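Local coordinates for DSBA-like thioredoxin domain-containing protein (Nitrosomonas europaea, PDB 2IN3) that is a putative protein disulfide isomerase of the DsbA family, FrnE-like subfamily, and probably acts as a thiol-disulfide oxidoreductase, at residues E107-A121 with L135-F149. Residues are numbered along the deposited sequence; the frame is centred on the assembly and turned at random.
With EDO (1,2-ethanediol), chain C.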
ATOM      1  N   GLU A 107      -7.449  12.817  -6.662  1.00 49.18           N
ATOM      2  CA  GLU A 107      -6.508  12.875  -7.791  1.00 50.40           C
ATOM      3  C   GLU A 107      -5.881  11.491  -7.959  1.00 49.57           C
ATOM      4  O   GLU A 107      -4.839  11.214  -7.363  1.00 50.03           O
ATOM      5  CB  GLU A 107      -5.425  13.966  -7.592  1.00 49.50           C
ATOM      6  CG  GLU A 107      -5.939  15.410  -7.609  1.00 53.06           C
ATOM      7  CD  GLU A 107      -4.837  16.451  -7.476  1.00 54.58           C
ATOM      8  OE1 GLU A 107      -4.499  17.091  -8.493  1.00 60.80           O
ATOM      9  OE2 GLU A 107      -4.312  16.647  -6.360  1.00 59.19           O
ATOM     10  N   PRO A 108      -6.519  10.609  -8.763  1.00 49.18           N
ATOM     11  CA  PRO A 108      -6.026   9.241  -8.976  1.00 48.98           C
ATOM     12  C   PRO A 108      -4.533   9.142  -9.321  1.00 48.78           C
ATOM     13  O   PRO A 108      -3.879   8.184  -8.925  1.00 47.95           O
ATOM     14  CB  PRO A 108      -6.870   8.758 -10.155  1.00 49.37           C
ATOM     15  CG  PRO A 108      -8.123   9.490 -10.021  1.00 49.74           C
ATOM     16  CD  PRO A 108      -7.752  10.861  -9.534  1.00 49.54           C
ATOM     17  N   GLU A 109      -4.005  10.139 -10.036  1.00 48.57           N
ATOM     18  CA  GLU A 109      -2.602  10.168 -10.460  1.00 48.98           C
ATOM     19  C   GLU A 109      -1.640  10.286  -9.269  1.00 47.55           C
ATOM     20  O   GLU A 109      -0.451   9.967  -9.388  1.00 48.04           O
ATOM     21  CB  GLU A 109      -2.406  11.345 -11.424  1.00 49.54           C
ATOM     22  CG  GLU A 109      -3.613  11.569 -12.356  1.00 54.75           C
ATOM     23  CD  GLU A 109      -4.825  12.339 -11.729  1.00 58.72           C
ATOM     24  OE1 GLU A 109      -5.884  12.421 -12.413  1.00 62.83           O
ATOM     25  OE2 GLU A 109      -4.739  12.862 -10.586  1.00 58.61           O
ATOM     26  N   LYS A 110      -2.171  10.703  -8.116  1.00 46.36           N
ATOM     27  CA  LYS A 110      -1.357  10.907  -6.910  1.00 45.66           C
ATOM     28  C   LYS A 110      -1.448   9.786  -5.883  1.00 45.36           C
ATOM     29  O   LYS A 110      -0.811   9.863  -4.810  1.00 44.97           O
ATOM     30  CB  LYS A 110      -1.694  12.230  -6.252  1.00 45.55           C
ATOM     31  CG  LYS A 110      -1.240  13.404  -7.100  1.00 46.10           C
ATOM     32  CD  LYS A 110      -1.583  14.717  -6.493  1.00 46.89           C
ATOM     33  CE  LYS A 110      -1.147  15.814  -7.449  1.00 47.80           C
ATOM     34  NZ  LYS A 110      -1.515  17.142  -6.940  1.00 47.53           N
ATOM     35  N   VAL A 111      -2.194   8.737  -6.221  1.00 44.62           N
ATOM     36  CA  VAL A 111      -2.351   7.582  -5.320  1.00 44.65           C
ATOM     37  C   VAL A 111      -1.024   6.847  -4.980  1.00 45.64           C
ATOM     38  O   VAL A 111      -0.723   6.602  -3.795  1.00 44.94           O
ATOM     39  CB  VAL A 111      -3.400   6.590  -5.855  1.00 44.24           C
ATOM     40  CG1 VAL A 111      -3.438   5.312  -4.999  1.00 45.21           C
ATOM     41  CG2 VAL A 111      -4.777   7.257  -5.875  1.00 45.67           C
ATOM     42  N   PHE A 112      -0.261   6.434  -5.988  1.00 45.43           N
ATOM     43  CA  PHE A 112       1.005   5.749  -5.681  1.00 46.35           C
ATOM     44  C   PHE A 112       2.037   6.643  -4.942  1.00 45.83           C
ATOM     45  O   PHE A 112       2.658   6.199  -3.954  1.00 46.45           O
ATOM     46  CB  PHE A 112       1.615   5.076  -6.926  1.00 46.43           C
ATOM     47  CG  PHE A 112       1.007   3.728  -7.237  1.00 47.65           C
ATOM     48  CD1 PHE A 112      -0.175   3.639  -7.970  1.00 46.02           C
ATOM     49  CD2 PHE A 112       1.592   2.558  -6.748  1.00 48.05           C
ATOM     50  CE1 PHE A 112      -0.758   2.375  -8.260  1.00 46.80           C
ATOM     51  CE2 PHE A 112       1.015   1.288  -7.033  1.00 48.34           C
ATOM     52  CZ  PHE A 112      -0.161   1.216  -7.786  1.00 44.57           C
ATOM     53  N   PRO A 113       2.224   7.882  -5.398  1.00 46.66           N
ATOM     54  CA  PRO A 113       3.081   8.814  -4.627  1.00 46.34           C
ATOM     55  C   PRO A 113       2.619   9.019  -3.174  1.00 46.17           C
ATOM     56  O   PRO A 113       3.470   9.065  -2.282  1.00 46.02           O
ATOM     57  CB  PRO A 113       2.921  10.123  -5.385  1.00 46.36           C
ATOM     58  CG  PRO A 113       2.669   9.692  -6.776  1.00 48.59           C
ATOM     59  CD  PRO A 113       1.745   8.515  -6.642  1.00 45.44           C
ATOM     60  N   PHE A 114       1.305   9.138  -2.930  1.00 44.73           N
ATOM     61  CA  PHE A 114       0.809   9.299  -1.548  1.00 44.41           C
ATOM     62  C   PHE A 114       1.058   8.057  -0.660  1.00 44.53           C
ATOM     63  O   PHE A 114       1.475   8.175   0.498  1.00 44.70           O
ATOM     64  CB  PHE A 114      -0.676   9.650  -1.537  1.00 44.78           C
ATOM     65  CG  PHE A 114      -1.211  10.007  -0.171  1.00 45.19           C
ATOM     66  CD1 PHE A 114      -0.833  11.207   0.452  1.00 47.47           C
ATOM     67  CD2 PHE A 114      -2.130   9.184   0.465  1.00 47.89           C
ATOM     68  CE1 PHE A 114      -1.337  11.549   1.708  1.00 47.81           C
ATOM     69  CE2 PHE A 114      -2.633   9.533   1.733  1.00 47.55           C
ATOM     70  CZ  PHE A 114      -2.231  10.695   2.349  1.00 45.11           C
ATOM     71  N   PHE A 115       0.821   6.874  -1.215  1.00 43.95           N
ATOM     72  CA  PHE A 115       1.068   5.611  -0.521  1.00 44.49           C
ATOM     73  C   PHE A 115       2.568   5.577  -0.111  1.00 44.58           C
ATOM     74  O   PHE A 115       2.934   5.251   1.047  1.00 44.27           O
ATOM     75  CB  PHE A 115       0.767   4.470  -1.483  1.00 44.61           C
ATOM     76  CG  PHE A 115       0.818   3.099  -0.860  1.00 45.84           C
ATOM     77  CD1 PHE A 115      -0.373   2.444  -0.569  1.00 44.07           C
ATOM     78  CD2 PHE A 115       2.034   2.457  -0.585  1.00 46.66           C
ATOM     79  CE1 PHE A 115      -0.394   1.172  -0.002  1.00 45.95           C
ATOM     80  CE2 PHE A 115       2.029   1.152  -0.001  1.00 46.27           C
ATOM     81  CZ  PHE A 115       0.802   0.531   0.287  1.00 44.91           C
ATOM     82  N   ALA A 116       3.436   5.885  -1.066  1.00 44.29           N
ATOM     83  CA  ALA A 116       4.903   5.845  -0.815  1.00 45.14           C
ATOM     84  C   ALA A 116       5.284   6.889   0.233  1.00 45.37           C
ATOM     85  O   ALA A 116       6.085   6.609   1.107  1.00 45.96           O
ATOM     86  CB  ALA A 116       5.694   6.078  -2.122  1.00 45.72           C
ATOM     87  N   ALA A 117       4.677   8.080   0.155  1.00 45.77           N
ATOM     88  CA  ALA A 117       4.934   9.158   1.106  1.00 45.21           C
ATOM     89  C   ALA A 117       4.598   8.720   2.535  1.00 45.70           C
ATOM     90  O   ALA A 117       5.357   9.026   3.454  1.00 46.56           O
ATOM     91  CB  ALA A 117       4.167  10.465   0.713  1.00 45.40           C
ATOM     92  N   ILE A 118       3.486   7.999   2.715  1.00 44.89           N
ATOM     93  CA  ILE A 118       3.091   7.443   4.020  1.00 44.44           C
ATOM     94  C   ILE A 118       4.137   6.428   4.518  1.00 44.74           C
ATOM     95  O   ILE A 118       4.592   6.502   5.651  1.00 42.62           O
ATOM     96  CB  ILE A 118       1.708   6.744   3.963  1.00 45.17           C
ATOM     97  CG1 ILE A 118       0.585   7.789   3.705  1.00 43.48           C
ATOM     98  CG2 ILE A 118       1.453   5.957   5.239  1.00 46.16           C
ATOM     99  CD1 ILE A 118      -0.743   7.123   3.358  1.00 45.14           C
ATOM    100  N   GLN A 119       4.563   5.537   3.635  1.00 43.67           N
ATOM    101  CA  GLN A 119       5.529   4.503   4.021  1.00 45.17           C
ATOM    102  C   GLN A 119       6.856   5.112   4.483  1.00 44.81           C
ATOM    103  O   GLN A 119       7.470   4.645   5.452  1.00 45.12           O
ATOM    104  CB  GLN A 119       5.758   3.550   2.847  1.00 44.86           C
ATOM    105  CG  GLN A 119       4.499   2.766   2.457  1.00 46.97           C
ATOM    106  CD  GLN A 119       4.877   1.453   1.855  1.00 50.66           C
ATOM    107  OE1 GLN A 119       5.357   1.404   0.740  1.00 50.14           O
ATOM    108  NE2 GLN A 119       4.712   0.373   2.619  1.00 50.90           N
ATOM    109  N   ARG A 120       7.305   6.146   3.784  1.00 44.49           N
ATOM    110  CA  ARG A 120       8.566   6.774   4.133  1.00 45.46           C
ATOM    111  C   ARG A 120       8.421   7.514   5.467  1.00 45.74           C
ATOM    112  O   ARG A 120       9.345   7.472   6.313  1.00 45.89           O
ATOM    113  CB  ARG A 120       9.039   7.711   3.020  1.00 44.37           C
ATOM    114  CG  ARG A 120      10.447   8.210   3.187  1.00 46.07           C
ATOM    115  CD  ARG A 120      10.774   9.231   2.079  1.00 50.13           C
ATOM    116  NE  ARG A 120      10.720   8.645   0.732  1.00 49.99           N
ATOM    117  CZ  ARG A 120       9.731   8.823  -0.150  1.00 53.79           C
ATOM    118  NH1 ARG A 120       8.661   9.584   0.137  1.00 50.89           N
ATOM    119  NH2 ARG A 120       9.811   8.238  -1.346  1.00 54.09           N
ATOM    120  N   ALA A 121       7.274   8.172   5.649  1.00 44.93           N
ATOM    121  CA  ALA A 121       7.040   8.964   6.844  1.00 45.20           C
ATOM    122  C   ALA A 121       7.007   8.053   8.065  1.00 45.03           C
ATOM    123  O   ALA A 121       7.429   8.446   9.149  1.00 44.59           O
ATOM    124  CB  ALA A 121       5.762   9.753   6.726  1.00 44.80           C
ATOM    125  N   LEU A 135      -1.253  12.651   7.997  1.00 44.92           N
ATOM    126  CA  LEU A 135      -1.717  12.348   6.648  1.00 44.47           C
ATOM    127  C   LEU A 135      -1.976  13.594   5.780  1.00 44.44           C
ATOM    128  O   LEU A 135      -1.613  13.609   4.593  1.00 43.66           O
ATOM    129  CB  LEU A 135      -2.958  11.436   6.697  1.00 43.78           C
ATOM    130  CG  LEU A 135      -2.713  10.019   7.272  1.00 44.80           C
ATOM    131  CD1 LEU A 135      -4.034   9.275   7.501  1.00 43.57           C
ATOM    132  CD2 LEU A 135      -1.747   9.185   6.392  1.00 44.55           C
ATOM    133  N   LYS A 136      -2.608  14.617   6.355  1.00 45.31           N
ATOM    134  CA  LYS A 136      -2.929  15.843   5.608  1.00 45.82           C
ATOM    135  C   LYS A 136      -1.670  16.612   5.191  1.00 46.03           C
ATOM    136  O   LYS A 136      -1.603  17.212   4.107  1.00 46.34           O
ATOM    137  CB  LYS A 136      -3.917  16.733   6.390  1.00 46.22           C
ATOM    138  CG  LYS A 136      -3.315  17.435   7.605  1.00 46.93           C
ATOM    139  CD  LYS A 136      -4.377  18.210   8.378  1.00 47.51           C
ATOM    140  CE  LYS A 136      -3.780  19.002   9.544  1.00 50.39           C
ATOM    141  NZ  LYS A 136      -4.894  19.398  10.475  1.00 53.97           N
ATOM    142  N   LYS A 137      -0.654  16.568   6.040  1.00 45.76           N
ATOM    143  CA  LYS A 137       0.628  17.161   5.718  1.00 46.01           C
ATOM    144  C   LYS A 137       1.240  16.487   4.470  1.00 44.90           C
ATOM    145  O   LYS A 137       1.729  17.175   3.570  1.00 43.60           O
ATOM    146  CB  LYS A 137       1.539  17.067   6.937  1.00 46.59           C
ATOM    147  CG  LYS A 137       2.847  17.813   6.840  1.00 49.63           C
ATOM    148  CD  LYS A 137       3.598  17.764   8.174  1.00 53.08           C
ATOM    149  CE  LYS A 137       4.071  16.331   8.523  1.00 56.34           C
ATOM    150  NZ  LYS A 137       4.988  16.297   9.712  1.00 58.24           N
ATOM    151  N   LEU A 138       1.172  15.153   4.403  1.00 43.00           N
ATOM    152  CA  LEU A 138       1.698  14.418   3.263  1.00 43.27           C
ATOM    153  C   LEU A 138       0.954  14.741   1.965  1.00 43.23           C
ATOM    154  O   LEU A 138       1.581  14.882   0.893  1.00 44.19           O
ATOM    155  CB  LEU A 138       1.750  12.888   3.548  1.00 42.41           C
ATOM    156  CG  LEU A 138       2.646  12.477   4.729  1.00 43.47           C
ATOM    157  CD1 LEU A 138       2.516  10.990   5.054  1.00 44.69           C
ATOM    158  CD2 LEU A 138       4.085  12.801   4.444  1.00 45.27           C
ATOM    159  N   ALA A 139      -0.368  14.882   2.064  1.00 42.70           N
ATOM    160  CA  ALA A 139      -1.203  15.265   0.928  1.00 42.08           C
ATOM    161  C   ALA A 139      -0.843  16.696   0.412  1.00 41.80           C
ATOM    162  O   ALA A 139      -0.704  16.922  -0.796  1.00 40.72           O
ATOM    163  CB  ALA A 139      -2.683  15.153   1.302  1.00 42.02           C
ATOM    164  N   VAL A 140      -0.630  17.617   1.342  1.00 41.37           N
ATOM    165  CA  VAL A 140      -0.161  18.978   1.007  1.00 42.88           C
ATOM    166  C   VAL A 140       1.166  18.959   0.238  1.00 43.44           C
ATOM    167  O   VAL A 140       1.340  19.730  -0.708  1.00 42.64           O
ATOM    168  CB  VAL A 140      -0.044  19.852   2.269  1.00 42.20           C
ATOM    169  CG1 VAL A 140       0.712  21.151   1.976  1.00 44.79           C
ATOM    170  CG2 VAL A 140      -1.427  20.169   2.803  1.00 43.90           C
ATOM    171  N   ASP A 141       2.090  18.069   0.630  1.00 43.20           N
ATOM    172  CA  ASP A 141       3.406  17.972  -0.015  1.00 44.55           C
ATOM    173  C   ASP A 141       3.237  17.566  -1.498  1.00 44.16           C
ATOM    174  O   ASP A 141       4.071  17.897  -2.353  1.00 44.03           O
ATOM    175  CB  ASP A 141       4.266  16.895   0.683  1.00 45.56           C
ATOM    176  CG  ASP A 141       4.699  17.278   2.117  1.00 48.42           C
ATOM    177  OD1 ASP A 141       4.774  18.475   2.445  1.00 46.60           O
ATOM    178  OD2 ASP A 141       5.002  16.338   2.910  1.00 53.13           O
ATOM    179  N   LEU A 142       2.150  16.845  -1.780  1.00 43.33           N
ATOM    180  CA  LEU A 142       1.848  16.352  -3.129  1.00 43.16           C
ATOM    181  C   LEU A 142       0.886  17.263  -3.918  1.00 43.65           C
ATOM    182  O   LEU A 142       0.428  16.909  -5.007  1.00 43.81           O
ATOM    183  CB  LEU A 142       1.283  14.942  -3.034  1.00 43.80           C
ATOM    184  CG  LEU A 142       2.415  13.963  -2.710  1.00 43.27           C
ATOM    185  CD1 LEU A 142       1.805  12.653  -2.276  1.00 45.40           C
ATOM    186  CD2 LEU A 142       3.301  13.775  -3.920  1.00 42.35           C
ATOM    187  N   GLY A 143       0.583  18.420  -3.363  1.00 42.47           N
ATOM    188  CA  GLY A 143      -0.216  19.407  -4.089  1.00 43.18           C
ATOM    189  C   GLY A 143      -1.712  19.255  -3.859  1.00 43.69           C
ATOM    190  O   GLY A 143      -2.515  19.913  -4.527  1.00 44.28           O
ATOM    191  N   ILE A 144      -2.090  18.429  -2.888  1.00 44.03           N
ATOM    192  CA  ILE A 144      -3.496  18.282  -2.514  1.00 45.24           C
ATOM    193  C   ILE A 144      -3.794  19.141  -1.282  1.00 45.88           C
ATOM    194  O   ILE A 144      -3.320  18.827  -0.184  1.00 45.46           O
ATOM    195  CB  ILE A 144      -3.854  16.820  -2.234  1.00 44.89           C
ATOM    196  CG1 ILE A 144      -3.490  15.957  -3.441  1.00 45.21           C
ATOM    197  CG2 ILE A 144      -5.344  16.704  -1.900  1.00 46.12           C
ATOM    198  CD1 ILE A 144      -3.659  14.465  -3.225  1.00 44.42           C
ATOM    199  N   PRO A 145      -4.586  20.235  -1.457  1.00 47.05           N
ATOM    200  CA  PRO A 145      -4.895  21.126  -0.337  1.00 47.83           C
ATOM    201  C   PRO A 145      -5.668  20.411   0.761  1.00 48.57           C
ATOM    202  O   PRO A 145      -6.463  19.535   0.471  1.00 48.44           O
ATOM    203  CB  PRO A 145      -5.779  22.222  -0.967  1.00 48.07           C
ATOM    204  CG  PRO A 145      -5.571  22.108  -2.440  1.00 48.06           C
ATOM    205  CD  PRO A 145      -5.217  20.681  -2.713  1.00 46.83           C
ATOM    206  N   GLU A 146      -5.435  20.820   2.005  1.00 49.46           N
ATOM    207  CA  GLU A 146      -6.079  20.256   3.179  1.00 50.63           C
ATOM    208  C   GLU A 146      -7.599  20.439   3.129  1.00 50.68           C
ATOM    209  O   GLU A 146      -8.376  19.632   3.684  1.00 50.60           O
ATOM    210  CB  GLU A 146      -5.498  20.991   4.377  1.00 50.82           C
ATOM    211  CG  GLU A 146      -6.020  20.612   5.749  1.00 52.86           C
ATOM    212  CD  GLU A 146      -5.202  21.283   6.863  1.00 53.05           C
ATOM    213  OE1 GLU A 146      -3.952  21.357   6.745  1.00 56.94           O
ATOM    214  OE2 GLU A 146      -5.804  21.719   7.862  1.00 55.31           O
ATOM    215  N   SER A 147      -8.019  21.525   2.474  1.00 49.96           N
ATOM    216  CA  SER A 147      -9.434  21.790   2.263  1.00 49.79           C
ATOM    217  C   SER A 147     -10.125  20.761   1.342  1.00 49.64           C
ATOM    218  O   SER A 147     -11.359  20.625   1.387  1.00 49.13           O
ATOM    219  CB  SER A 147      -9.638  23.238   1.713  1.00 49.55           C
ATOM    220  OG  SER A 147      -9.050  23.261   0.362  1.00 50.27           O
ATOM    221  N   ARG A 148      -9.329  20.033   0.514  1.00 49.76           N
ATOM    222  CA  ARG A 148      -9.897  18.978  -0.316  1.00 50.10           C
ATOM    223  C   ARG A 148      -9.733  17.627   0.394  1.00 48.84           C
ATOM    224  O   ARG A 148     -10.690  16.854   0.485  1.00 48.84           O
ATOM    225  CB  ARG A 148      -9.295  18.980  -1.738  1.00 49.56           C
ATOM    226  CG  ARG A 148      -9.739  20.175  -2.611  1.00 53.07           C
ATOM    227  CD  ARG A 148      -8.720  20.541  -3.720  1.00 53.85           C
ATOM    228  NE  ARG A 148      -8.866  19.764  -4.964  1.00 60.34           N
ATOM    229  CZ  ARG A 148      -7.956  18.939  -5.500  1.00 63.31           C
ATOM    230  NH1 ARG A 148      -6.764  18.709  -4.925  1.00 63.85           N
ATOM    231  NH2 ARG A 148      -8.247  18.319  -6.640  1.00 64.86           N
ATOM    232  N   PHE A 149      -8.537  17.378   0.939  1.00 47.58           N
ATOM    233  CA  PHE A 149      -8.230  16.105   1.598  1.00 46.24           C
ATOM    234  C   PHE A 149      -9.038  15.807   2.859  1.00 45.82           C
ATOM    235  O   PHE A 149      -9.553  14.693   3.006  1.00 44.33           O
ATOM    236  CB  PHE A 149      -6.737  15.986   1.942  1.00 45.51           C
ATOM    237  CG  PHE A 149      -6.392  14.694   2.647  1.00 44.99           C
ATOM    238  CD1 PHE A 149      -6.161  13.542   1.913  1.00 42.77           C
ATOM    239  CD2 PHE A 149      -6.342  14.627   4.041  1.00 43.78           C
ATOM    240  CE1 PHE A 149      -5.852  12.317   2.556  1.00 44.30           C
ATOM    241  CE2 PHE A 149      -6.041  13.424   4.685  1.00 44.78           C
ATOM    242  CZ  PHE A 149      -5.794  12.268   3.938  1.00 43.76           C
TER
HETATM  243  C1  EDO C 216      13.897   6.504  -0.177  1.00 58.43           C
HETATM  244  O1  EDO C 216      12.911   6.757   0.822  1.00 55.18           O
HETATM  245  C2  EDO C 216      13.230   5.921  -1.411  1.00 59.59           C
HETATM  246  O2  EDO C 216      11.964   6.555  -1.590  1.00 60.75           O
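Phe114 and Leu138 interlock as reciprocal knobs into holes where helix 111-123 packs against helix 132-141, their short segments crossing at 131° with axes 9.9 Å apart. The Phe114 ring, with CG anti to the backbone N (chi1 -172°), reaches among Leu135, Leu138, Ala139 and Phe149. Its edge is turned to the backbone of helix 132-141, CE1 lying 3.5 Å from Ala139 N, while Ile118 CG1 covers one face near the rim. The Phe149 ring meets it obliquely, planes 52° apart. In return, Leu138 CD1 lies 3.7 Å from Ile118 CA and also touches Ala121 CB. Leu142 lays CD1 against Phe114 CA and CD2 against Pro113 CB.

A polar cluster lies where helix 111-123 begins and helix 132-141 ends. The extended Lys110 chain runs antiparallel to the Ile144 side chain, CD against CG1, and gives NZ to Leu142 O (2.8 Å), in the carbonyl plane, and to Glu107 OE2 (2.9 Å), from above the carboxylate plane. Arg148 NH1 makes a longer salt bridge to that same OE2 (3.5 Å), its guanidinium edge-on and nearly perpendicular to the carboxylate. A methionine in place of Lys110 would probably leave Leu142 O without this donor and Glu107 with only the longer bridge to Arg148. Lys110 thus ties the Schellman motif, with Gly143 at C-prime, to the start of helix 111-123, and the shared carboxylate probably eases repulsion between two positive charges without cancelling both.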